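Local atomic coordinates of putative cell surface protein (Streptococcus pyogenes, PDB entry 4OFQ), a protein that probably serves as a cell-surface adhesin of the antigen I/II family; this fragment is its calcium-binding C-terminal part. Residues 261-266 / 300-305. Sequence-based numbering, arbitrary orientation.
Sequences ITLSDG and AKVVRS
The backbones of L263 and V302 pair in a single beta bridge that ties a small two-stranded hairpin, 261-262 with 268-269, to the loop following helix 296-299 in a beta-sandwich adhesin. The hairpin reverses through a type I turn from L263 to G266, closed by G266 N on L263 O.

Two weak backbone hydrogen bonds make the bridge. V303 N reaches T262 O at 3.3 Å, long but nearly straight at 168°. The bond from S264 N to K301 O is short, yet bent to 119° at the hydrogen. The same carbonyl oxygen also receives a CA-H...O contact from L263 CA at 3.2 Å, so K301 O sits over the start of the turn.

Apolar groups pack around the bridge in two patches. In one, V302 CG2 packs against both I261 CG2 (4.0 Å) and L263 CD2; I261 also rests on F308, and L263 on I269 of the partner strand. In the other, V303 spreads its two methyls over the backbone of 262-264. Its CG1, anti to the carbonyl carbon (chi1 -63°), touches S264 CA at 3.6 Å, while CG2 approaches T262 O and the T262 methyl CG2.

R304, in the same loop, forms salt bridges with D233 and, much earlier in the chain, D22. At the turn, the extended side chain of K301 packs its CB and CG beside S264 OG, and its NZ donates to a water 2.7 Å away, which in turn donates a weak hydrogen bond to D265 OD2 at 3.4 Å.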
loop_
_atom_site.group_PDB
_atom_site.type_symbol
_atom_site.label_atom_id
_atom_site.label_comp_id
_atom_site.label_asym_id
_atom_site.label_seq_id
_atom_site.Cartn_x
_atom_site.Cartn_y
_atom_site.Cartn_z
ATOM N N ILE A 261 21.080 -1.201 9.194
ATOM C CA ILE A 261 20.067 -0.148 9.251
ATOM C C ILE A 261 20.731 1.228 9.226
ATOM O O ILE A 261 21.566 1.533 10.075
ATOM C CB ILE A 261 19.193 -0.271 10.525
ATOM C CG1 ILE A 261 18.507 -1.640 10.572
ATOM C CG2 ILE A 261 18.145 0.852 10.588
ATOM C CD1 ILE A 261 17.977 -2.011 11.951
ATOM N N THR A 262 20.365 2.058 8.252
ATOM C CA THR A 262 20.933 3.402 8.161
ATOM C C THR A 262 19.916 4.421 8.646
ATOM O O THR A 262 18.753 4.365 8.256
ATOM C CB THR A 262 21.377 3.741 6.721
ATOM O OG1 THR A 262 22.400 2.824 6.312
ATOM C CG2 THR A 262 21.909 5.171 6.629
ATOM N N LEU A 263 20.354 5.332 9.516
ATOM C CA LEU A 263 19.472 6.349 10.080
ATOM C C LEU A 263 19.664 7.669 9.347
ATOM O O LEU A 263 20.563 7.790 8.519
ATOM C CB LEU A 263 19.720 6.524 11.575
ATOM C CG LEU A 263 19.576 5.219 12.359
ATOM C CD1 LEU A 263 19.767 5.459 13.839
ATOM C CD2 LEU A 263 18.211 4.570 12.082
ATOM N N SER A 264 18.814 8.649 9.647
ATOM C CA SER A 264 18.815 9.912 8.911
ATOM C C SER A 264 20.069 10.740 9.176
ATOM O O SER A 264 20.462 11.564 8.341
ATOM C CB SER A 264 17.560 10.726 9.235
ATOM O OG SER A 264 17.349 10.764 10.636
ATOM N N ASP A 265 20.696 10.517 10.328
ATOM C CA ASP A 265 21.931 11.219 10.661
ATOM C C ASP A 265 23.145 10.628 9.951
ATOM O O ASP A 265 24.266 11.101 10.126
ATOM C CB ASP A 265 22.166 11.269 12.176
ATOM C CG ASP A 265 22.320 9.893 12.807
ATOM O OD1 ASP A 265 22.420 8.882 12.081
ATOM O OD2 ASP A 265 22.350 9.829 14.054
ATOM N N GLY A 266 22.916 9.588 9.156
ATOM C CA GLY A 266 23.985 8.942 8.417
ATOM C C GLY A 266 24.633 7.774 9.144
ATOM O O GLY A 266 25.430 7.042 8.559
ATOM N N ALA A 300 11.140 6.548 13.064
ATOM C CA ALA A 300 11.057 7.729 12.211
ATOM C C ALA A 300 12.407 8.137 11.605
ATOM O O ALA A 300 12.458 8.904 10.637
ATOM C CB ALA A 300 10.426 8.892 12.970
ATOM N N LYS A 301 13.494 7.618 12.170
ATOM C CA LYS A 301 14.832 7.975 11.714
ATOM C C LYS A 301 15.397 7.046 10.632
ATOM O O LYS A 301 16.437 7.347 10.048
ATOM C CB LYS A 301 15.797 8.042 12.908
ATOM C CG LYS A 301 15.433 9.119 13.929
ATOM C CD LYS A 301 16.381 9.091 15.116
ATOM C CE LYS A 301 16.190 10.312 16.004
ATOM N NZ LYS A 301 17.197 10.340 17.100
ATOM N N VAL A 302 14.727 5.923 10.366
ATOM C CA VAL A 302 15.203 4.981 9.354
ATOM C C VAL A 302 14.899 5.539 7.963
ATOM O O VAL A 302 13.753 5.834 7.651
ATOM C CB VAL A 302 14.572 3.573 9.535
ATOM C CG1 VAL A 302 15.094 2.592 8.479
ATOM C CG2 VAL A 302 14.869 3.042 10.924
ATOM N N VAL A 303 15.921 5.697 7.129
ATOM C CA VAL A 303 15.709 6.283 5.803
ATOM C C VAL A 303 15.099 5.291 4.806
ATOM O O VAL A 303 15.167 4.083 5.004
ATOM C CB VAL A 303 17.006 6.919 5.248
ATOM C CG1 VAL A 303 17.440 8.064 6.143
ATOM C CG2 VAL A 303 18.117 5.884 5.131
ATOM N N ARG A 304 14.488 5.792 3.735
ATOM C CA ARG A 304 13.820 4.903 2.785
ATOM C C ARG A 304 14.774 4.077 1.949
ATOM O O ARG A 304 14.403 3.031 1.426
ATOM C CB ARG A 304 12.894 5.684 1.859
ATOM C CG ARG A 304 11.496 5.708 2.354
ATOM C CD ARG A 304 10.594 6.427 1.406
ATOM N NE ARG A 304 9.654 7.230 2.163
ATOM C CZ ARG A 304 8.685 7.948 1.617
ATOM N NH1 ARG A 304 8.517 7.948 0.296
ATOM N NH2 ARG A 304 7.881 8.656 2.398
ATOM N N SER A 305 16.007 4.546 1.815
ATOM C CA SER A 305 17.001 3.800 1.065
ATOM C C SER A 305 17.625 2.690 1.910
ATOM O O SER A 305 18.561 2.017 1.462
ATOM C CB SER A 305 18.092 4.740 0.559
ATOM O OG SER A 305 18.562 5.537 1.623
HETATM O O HOH W 1 19.823 10.131 16.323
#